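Local coordinates for protein phosphoribosylaminoimidazole-succinocarboxamide synthase (Pyrococcus horikoshii, PDB 4O7S) that catalyses the ATP-dependent ligation of L-aspartate to 5-amino-1-(5-phospho-D-ribosyl)imidazole-4-carboxylate, giving SAICAR in de novo purine biosynthesis, at residues P87-V92 / K175-K180; V91-V96 / E118-N123. All coordinates share one frame; numbering follows the deposited sequence. Where two conformers were deposited one is given.

Strand 84-93 lies between strands 111-121 and 169-180 in one antiparallel sheet, and the two interactions are its two flanks. Following the chain from the N terminus, this strand runs first; the chain then turns a corner at N94 and returns along 118-123, so interaction 2 closes a loop of 21 residues. Further on come helices 133-138 and 143-165, and only then does 175-180 reach the other flank of 87-92, where interaction 1 closes a loop of 82 residues. The shorter loop therefore falls within the longer one. V91 and V92 belong to both contacts, E89 O and Y120 N lie 2.8 Å apart between them, and both border the bound thymidine diphosphate.

Interaction 1: P87-V92 / K175-K180; sequences PLEVVV and KLEFGK. With TYD (thymidine-5'-diphosphate), chain B.
One wall of the pocket that holds thymidine diphosphate is built where V91 and K175 face each other in the antiparallel pairing of strands 84-93 and 169-180. They form a non-hydrogen-bonded pair, with V91 CG2 4.0 Å from K175 CB. On this face the backbone places K175 CB over the thymine, near N1 and the sugar C1'. With CG anti to the backbone N (chi1 173°), the lysine then bends at chi2 and chi3, which carries its chain on over the ring, and K175 CD comes within 3.6 Å of thymine N3. V91 CG1 fits against C5', while E89, extended beyond CG, brings OE2 to 3.2 Å from thymine O4.

The adjoining pair, V90 and L176, is hydrogen-bonded in both directions. V90 N donates to L176 O at 2.8 Å, and L176 N answers to V90 O. Where the next such pair would follow, a water lies between the strands instead, joining L88 O to F178 N. On the side away from the nucleotide, V90 CG2 meets the edge of the F178 ring, 3.9 Å from CE2, and V90 and F178 pack on I149 and I152 of helix 143-165.

Beside the pocket the carboxylates of E89 and E177 point the same way, their planes 44° apart and E89 OE1 4.0 Å from E177 OE2. K175 NZ binds that same E177 OE2 at 2.9 Å, on the anti side but well out of the carboxylate plane, and also pairs with D190; K122 makes weak, long ion pairs with both glutamates. Two like charges buried so close together would be costly alone, so the lysines probably offset them, and the bridge from K175 to E177 should hold the lysine in its bent course over the base.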
loop_
_atom_site.group_PDB
_atom_site.type_symbol
_atom_site.label_atom_id
_atom_site.label_comp_id
_atom_site.label_asym_id
_atom_site.label_seq_id
_atom_site.Cartn_x
_atom_site.Cartn_y
_atom_site.Cartn_z
ATOM N N PRO A 87 -12.148 8.279 6.072
ATOM C CA PRO A 87 -12.078 6.883 6.524
ATOM C C PRO A 87 -10.649 6.336 6.390
ATOM O O PRO A 87 -10.398 5.351 5.660
ATOM C CB PRO A 87 -13.068 6.171 5.589
ATOM C CG PRO A 87 -13.003 6.965 4.319
ATOM C CD PRO A 87 -12.716 8.398 4.708
ATOM N N LEU A 88 -9.724 6.973 7.112
ATOM C CA LEU A 88 -8.310 6.637 7.047
ATOM C C LEU A 88 -7.718 6.480 8.427
ATOM O O LEU A 88 -8.149 7.129 9.390
ATOM C CB LEU A 88 -7.512 7.735 6.323
ATOM C CG LEU A 88 -7.835 8.021 4.842
ATOM C CD1 LEU A 88 -7.130 9.304 4.407
ATOM C CD2 LEU A 88 -7.438 6.863 3.950
ATOM N N GLU A 89 -6.735 5.598 8.517
ATOM C CA GLU A 89 -5.784 5.629 9.609
ATOM C C GLU A 89 -4.446 5.925 8.948
ATOM O O GLU A 89 -4.054 5.256 7.986
ATOM C CB GLU A 89 -5.783 4.304 10.366
ATOM C CG GLU A 89 -7.017 4.111 11.246
ATOM C CD GLU A 89 -7.341 2.642 11.460
ATOM O OE1 GLU A 89 -8.272 2.333 12.235
ATOM O OE2 GLU A 89 -6.683 1.781 10.823
ATOM N N VAL A 90 -3.793 6.979 9.429
ATOM C CA VAL A 90 -2.550 7.482 8.856
ATOM C C VAL A 90 -1.400 7.150 9.783
ATOM O O VAL A 90 -1.328 7.662 10.898
ATOM C CB VAL A 90 -2.621 8.999 8.623
ATOM C CG1 VAL A 90 -1.337 9.510 7.951
ATOM C CG2 VAL A 90 -3.842 9.339 7.773
ATOM N N VAL A 91 -0.501 6.281 9.331
ATOM C CA VAL A 91 0.550 5.768 10.205
ATOM C C VAL A 91 1.921 6.358 9.801
ATOM O O VAL A 91 2.316 6.297 8.632
ATOM C CB VAL A 91 0.575 4.218 10.211
ATOM C CG1 VAL A 91 1.739 3.690 11.043
ATOM C CG2 VAL A 91 -0.750 3.645 10.723
ATOM N N VAL A 92 2.611 6.950 10.772
ATOM C CA VAL A 92 3.964 7.486 10.575
ATOM C C VAL A 92 4.953 6.590 11.338
ATOM O O VAL A 92 4.706 6.250 12.483
ATOM C CB VAL A 92 4.064 8.954 11.056
ATOM C CG1 VAL A 92 5.449 9.536 10.775
ATOM C CG2 VAL A 92 2.986 9.800 10.396
ATOM N N LYS A 175 -0.299 6.368 14.979
ATOM C CA LYS A 175 -1.390 6.465 14.027
ATOM C C LYS A 175 -2.218 7.723 14.315
ATOM O O LYS A 175 -2.520 8.038 15.469
ATOM C CB LYS A 175 -2.287 5.232 14.104
ATOM C CG LYS A 175 -3.555 5.334 13.252
ATOM C CD LYS A 175 -4.772 4.821 14.001
ATOM C CE LYS A 175 -5.466 5.964 14.686
ATOM N NZ LYS A 175 -6.424 5.536 15.729
ATOM N N LEU A 176 -2.604 8.404 13.250
ATOM C CA LEU A 176 -3.503 9.536 13.330
ATOM C C LEU A 176 -4.765 9.320 12.499
ATOM O O LEU A 176 -4.793 8.513 11.535
ATOM C CB LEU A 176 -2.807 10.794 12.800
ATOM C CG LEU A 176 -1.501 11.222 13.466
ATOM C CD1 LEU A 176 -0.920 12.388 12.680
ATOM C CD2 LEU A 176 -1.741 11.572 14.928
ATOM N N GLU A 177 -5.800 10.080 12.863
ATOM C CA GLU A 177 -7.017 10.171 12.078
ATOM C C GLU A 177 -7.349 11.641 11.902
ATOM O O GLU A 177 -6.875 12.486 12.679
ATOM C CB GLU A 177 -8.144 9.393 12.754
ATOM C CG GLU A 177 -7.805 7.903 12.915
ATOM C CD GLU A 177 -8.959 7.063 13.444
ATOM O OE1 GLU A 177 -10.123 7.494 13.362
ATOM O OE2 GLU A 177 -8.698 5.961 13.956
ATOM N N PHE A 178 -8.130 11.940 10.865
ATOM C CA PHE A 178 -8.357 13.292 10.403
ATOM C C PHE A 178 -9.791 13.433 9.946
ATOM O O PHE A 178 -10.419 12.456 9.567
ATOM C CB PHE A 178 -7.469 13.591 9.182
ATOM C CG PHE A 178 -6.010 13.695 9.494
ATOM C CD1 PHE A 178 -5.456 14.915 9.880
ATOM C CD2 PHE A 178 -5.183 12.569 9.422
ATOM C CE1 PHE A 178 -4.095 15.020 10.169
ATOM C CE2 PHE A 178 -3.828 12.675 9.709
ATOM C CZ PHE A 178 -3.284 13.891 10.086
ATOM N N GLY A 179 -10.295 14.660 9.955
ATOM C CA GLY A 179 -11.585 14.951 9.353
ATOM C C GLY A 179 -11.589 16.356 8.796
ATOM O O GLY A 179 -10.654 17.128 9.014
ATOM N N LYS A 180 -12.663 16.698 8.104
ATOM C CA LYS A 180 -12.814 18.025 7.531
ATOM C C LYS A 180 -13.806 18.859 8.360
ATOM O O LYS A 180 -14.873 18.367 8.720
ATOM C CB LYS A 180 -13.290 17.872 6.083
ATOM C CG LYS A 180 -12.743 18.917 5.139
ATOM C CD LYS A 180 -12.388 18.330 3.772
ATOM C CE LYS A 180 -13.600 18.092 2.890
ATOM N NZ LYS A 180 -13.172 17.873 1.474
HETATM P PA TYD B . 1.178 -1.438 13.010
HETATM O O1A TYD B . 2.552 -1.965 13.350
HETATM O O2A TYD B . 0.872 -1.098 11.566
HETATM O O3A TYD B . 0.027 -2.448 13.505
HETATM P PB TYD B . -0.022 -3.330 14.853
HETATM O O1B TYD B . 1.361 -3.881 15.075
HETATM O O2B TYD B . -0.419 -2.362 15.943
HETATM O O3B TYD B . -1.086 -4.334 14.494
HETATM O "O5'" TYD B . 0.892 -0.136 13.904
HETATM C "C5'" TYD B . 1.751 1.001 13.809
HETATM C "C4'" TYD B . 1.350 2.077 14.823
HETATM O "O4'" TYD B . 0.065 2.595 14.491
HETATM C "C3'" TYD B . 1.259 1.591 16.268
HETATM O "O3'" TYD B . 1.773 2.627 17.100
HETATM C "C2'" TYD B . -0.213 1.449 16.574
HETATM C "C1'" TYD B . -0.869 2.375 15.560
HETATM N N1 TYD B . -2.125 1.840 15.016
HETATM C C2 TYD B . -3.348 1.976 15.738
HETATM O O2 TYD B . -3.359 2.538 16.855
HETATM N N3 TYD B . -4.500 1.499 15.229
HETATM C C4 TYD B . -4.527 0.898 14.024
HETATM O O4 TYD B . -5.601 0.467 13.561
HETATM C C5 TYD B . -3.267 0.758 13.241
HETATM C C5M TYD B . -3.229 0.108 11.879
HETATM C C6 TYD B . -2.102 1.259 13.802
HETATM O O HOH W 1 -8.945 9.761 9.152
#

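Interaction 2: V91-V96 / E118-N123; sequences VVRNVV and ELYYKN. With TYD (thymidine-5'-diphosphate), chain B.
The backbones of V91 and E118 make an antiparallel hydrogen-bonded pair. V91 N donates to E118 O at 2.8 Å and E118 N returns to V91 O at 2.7 Å.

Apolar contact comes from V91 CG2, which leans obliquely on the ring of Y120, 3.7 Å from CE2.

The charged contact concerns R93, which was modelled in two conformers; the account holds for one. Its NH2 forms a salt bridge with E118 OE1 at 2.8 Å, reaching the oxygen from above the carboxylate plane, with guanidinium and carboxylate turned 58° apart. From the opposite face of that plane the hydroxyl of Y120 donates to the same OE1 at 2.6 Å, so one oxygen is gripped by two donors. The bend of R93 at chi3 (75°) turns the guanidinium toward the diphosphate. There R93 NH1 binds O1A at 2.8 Å and R93 NH2 binds O2A at 3.0 Å, a two-pronged hold on the alpha-phosphate. A thymidine monophosphate, which probably occupies the same pocket in alternation, is bonded by R93 NH1 through a phosphate oxygen. E118, which also accepts from Y120, probably acts as a second-shell residue orienting the arginine.

Around this pair, H135 of the second subunit packs on E118. V92 turns its side chain away from strand 111-121 and meets A153 and N157 of helix 143-165, while strand 169-180 borders V91 on its other flank.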
loop_
_atom_site.group_PDB
_atom_site.type_symbol
_atom_site.label_atom_id
_atom_site.label_comp_id
_atom_site.label_asym_id
_atom_site.label_seq_id
_atom_site.Cartn_x
_atom_site.Cartn_y
_atom_site.Cartn_z
ATOM N N VAL A 91 -0.501 6.281 9.331
ATOM C CA VAL A 91 0.550 5.768 10.205
ATOM C C VAL A 91 1.921 6.358 9.801
ATOM O O VAL A 91 2.316 6.297 8.632
ATOM C CB VAL A 91 0.575 4.218 10.211
ATOM C CG1 VAL A 91 1.739 3.690 11.043
ATOM C CG2 VAL A 91 -0.750 3.645 10.723
ATOM N N VAL A 92 2.611 6.950 10.772
ATOM C CA VAL A 92 3.964 7.486 10.575
ATOM C C VAL A 92 4.953 6.590 11.338
ATOM O O VAL A 92 4.706 6.250 12.483
ATOM C CB VAL A 92 4.064 8.954 11.056
ATOM C CG1 VAL A 92 5.449 9.536 10.775
ATOM C CG2 VAL A 92 2.986 9.800 10.396
ATOM N N ARG A 93 6.050 6.200 10.688
ATOM C CA ARG A 93 6.996 5.244 11.266
ATOM C C ARG A 93 8.436 5.785 11.198
ATOM O O ARG A 93 8.908 6.210 10.125
ATOM C CB ARG A 93 6.860 3.876 10.567
ATOM C CG ARG A 93 5.427 3.540 10.118
ATOM C CD ARG A 93 5.275 2.125 9.573
ATOM N NE ARG A 93 5.284 1.156 10.659
ATOM C CZ ARG A 93 4.285 0.339 10.977
ATOM N NH1 ARG A 93 4.438 -0.477 12.009
ATOM N NH2 ARG A 93 3.149 0.325 10.276
ATOM N N ASN A 94 9.118 5.812 12.352
ATOM C CA ASN A 94 10.529 6.256 12.442
ATOM C C ASN A 94 11.494 5.089 12.638
ATOM O O ASN A 94 12.654 5.140 12.188
ATOM C CB ASN A 94 10.735 7.250 13.590
ATOM C CG ASN A 94 9.835 8.460 13.483
ATOM O OD1 ASN A 94 9.886 9.188 12.496
ATOM N ND2 ASN A 94 8.992 8.677 14.497
ATOM N N VAL A 95 11.005 4.063 13.347
ATOM C CA VAL A 95 11.766 2.884 13.710
ATOM C C VAL A 95 10.920 1.661 13.321
ATOM O O VAL A 95 9.700 1.669 13.498
ATOM C CB VAL A 95 12.058 2.893 15.232
ATOM C CG1 VAL A 95 12.706 1.580 15.689
ATOM C CG2 VAL A 95 12.957 4.081 15.595
ATOM N N VAL A 96 11.554 0.642 12.744
ATOM C CA VAL A 96 10.862 -0.573 12.292
ATOM C C VAL A 96 10.271 -1.327 13.498
ATOM O O VAL A 96 10.973 -1.611 14.488
ATOM C CB VAL A 96 11.793 -1.479 11.451
ATOM C CG1 VAL A 96 11.134 -2.816 11.161
ATOM C CG2 VAL A 96 12.166 -0.778 10.145
ATOM N N GLU A 118 2.092 5.591 6.012
ATOM C CA GLU A 118 1.220 4.575 5.407
ATOM C C GLU A 118 -0.236 4.963 5.630
ATOM O O GLU A 118 -0.615 5.459 6.703
ATOM C CB GLU A 118 1.485 3.180 5.983
ATOM C CG GLU A 118 2.962 2.778 6.056
ATOM C CD GLU A 118 3.194 1.445 6.762
ATOM O OE1 GLU A 118 2.400 1.051 7.654
ATOM O OE2 GLU A 118 4.181 0.765 6.424
ATOM N N LEU A 119 -1.044 4.752 4.601
ATOM C CA LEU A 119 -2.474 4.995 4.687
ATOM C C LEU A 119 -3.192 3.672 4.783
ATOM O O LEU A 119 -2.918 2.770 4.002
ATOM C CB LEU A 119 -2.954 5.738 3.444
ATOM C CG LEU A 119 -2.167 7.025 3.182
ATOM C CD1 LEU A 119 -2.411 7.451 1.744
ATOM C CD2 LEU A 119 -2.524 8.121 4.187
ATOM N N TYR A 120 -4.099 3.566 5.750
ATOM C CA TYR A 120 -4.967 2.408 5.892
ATOM C C TYR A 120 -6.405 2.864 5.729
ATOM O O TYR A 120 -6.798 3.904 6.245
ATOM C CB TYR A 120 -4.763 1.715 7.238
ATOM C CG TYR A 120 -3.401 1.083 7.350
ATOM C CD1 TYR A 120 -3.198 -0.257 7.003
ATOM C CD2 TYR A 120 -2.313 1.828 7.778
ATOM C CE1 TYR A 120 -1.940 -0.840 7.090
ATOM C CE2 TYR A 120 -1.062 1.262 7.869
ATOM C CZ TYR A 120 -0.872 -0.068 7.511
ATOM O OH TYR A 120 0.392 -0.594 7.608
ATOM N N TYR A 121 -7.162 2.097 4.958
ATOM C CA TYR A 121 -8.579 2.316 4.787
ATOM C C TYR A 121 -9.343 1.743 6.001
ATOM O O TYR A 121 -9.279 0.535 6.266
ATOM C CB TYR A 121 -9.021 1.648 3.475
ATOM C CG TYR A 121 -10.517 1.639 3.206
ATOM C CD1 TYR A 121 -11.327 2.718 3.567
ATOM C CD2 TYR A 121 -11.112 0.546 2.555
ATOM C CE1 TYR A 121 -12.699 2.704 3.310
ATOM C CE2 TYR A 121 -12.469 0.529 2.287
ATOM C CZ TYR A 121 -13.251 1.605 2.671
ATOM O OH TYR A 121 -14.588 1.568 2.410
ATOM N N LYS A 122 -10.042 2.610 6.737
ATOM C CA LYS A 122 -10.854 2.182 7.901
ATOM C C LYS A 122 -12.085 1.458 7.414
ATOM O O LYS A 122 -13.037 2.088 6.969
ATOM C CB LYS A 122 -11.320 3.381 8.710
ATOM C CG LYS A 122 -10.365 3.853 9.786
ATOM C CD LYS A 122 -10.941 5.074 10.485
ATOM C CE LYS A 122 -11.960 4.687 11.535
ATOM N NZ LYS A 122 -11.341 3.899 12.641
ATOM N N ASN A 123 -12.055 0.134 7.488
ATOM C CA ASN A 123 -13.131 -0.701 7.001
ATOM C C ASN A 123 -13.001 -2.057 7.677
ATOM O O ASN A 123 -12.047 -2.806 7.415
ATOM C CB ASN A 123 -13.050 -0.844 5.477
ATOM C CG ASN A 123 -14.187 -1.683 4.907
ATOM O OD1 ASN A 123 -14.338 -2.856 5.237
ATOM N ND2 ASN A 123 -14.981 -1.087 4.031
HETATM P PA TYD B . 1.178 -1.438 13.010
HETATM O O1A TYD B . 2.552 -1.965 13.350
HETATM O O2A TYD B . 0.872 -1.098 11.566
HETATM O O3A TYD B . 0.027 -2.448 13.505
HETATM P PB TYD B . -0.022 -3.330 14.853
HETATM O O1B TYD B . 1.361 -3.881 15.075
HETATM O O2B TYD B . -0.419 -2.362 15.943
HETATM O O3B TYD B . -1.086 -4.334 14.494
HETATM O "O5'" TYD B . 0.892 -0.136 13.904
HETATM C "C5'" TYD B . 1.751 1.001 13.809
HETATM C "C4'" TYD B . 1.350 2.077 14.823
HETATM O "O4'" TYD B . 0.065 2.595 14.491
HETATM C "C3'" TYD B . 1.259 1.591 16.268
HETATM O "O3'" TYD B . 1.773 2.627 17.100
HETATM C "C2'" TYD B . -0.213 1.449 16.574
HETATM C "C1'" TYD B . -0.869 2.375 15.560
HETATM N N1 TYD B . -2.125 1.840 15.016
HETATM C C2 TYD B . -3.348 1.976 15.738
HETATM O O2 TYD B . -3.359 2.538 16.855
HETATM N N3 TYD B . -4.500 1.499 15.229
HETATM C C4 TYD B . -4.527 0.898 14.024
HETATM O O4 TYD B . -5.601 0.467 13.561
HETATM C C5 TYD B . -3.267 0.758 13.241
HETATM C C5M TYD B . -3.229 0.108 11.879
HETATM C C6 TYD B . -2.102 1.259 13.802
#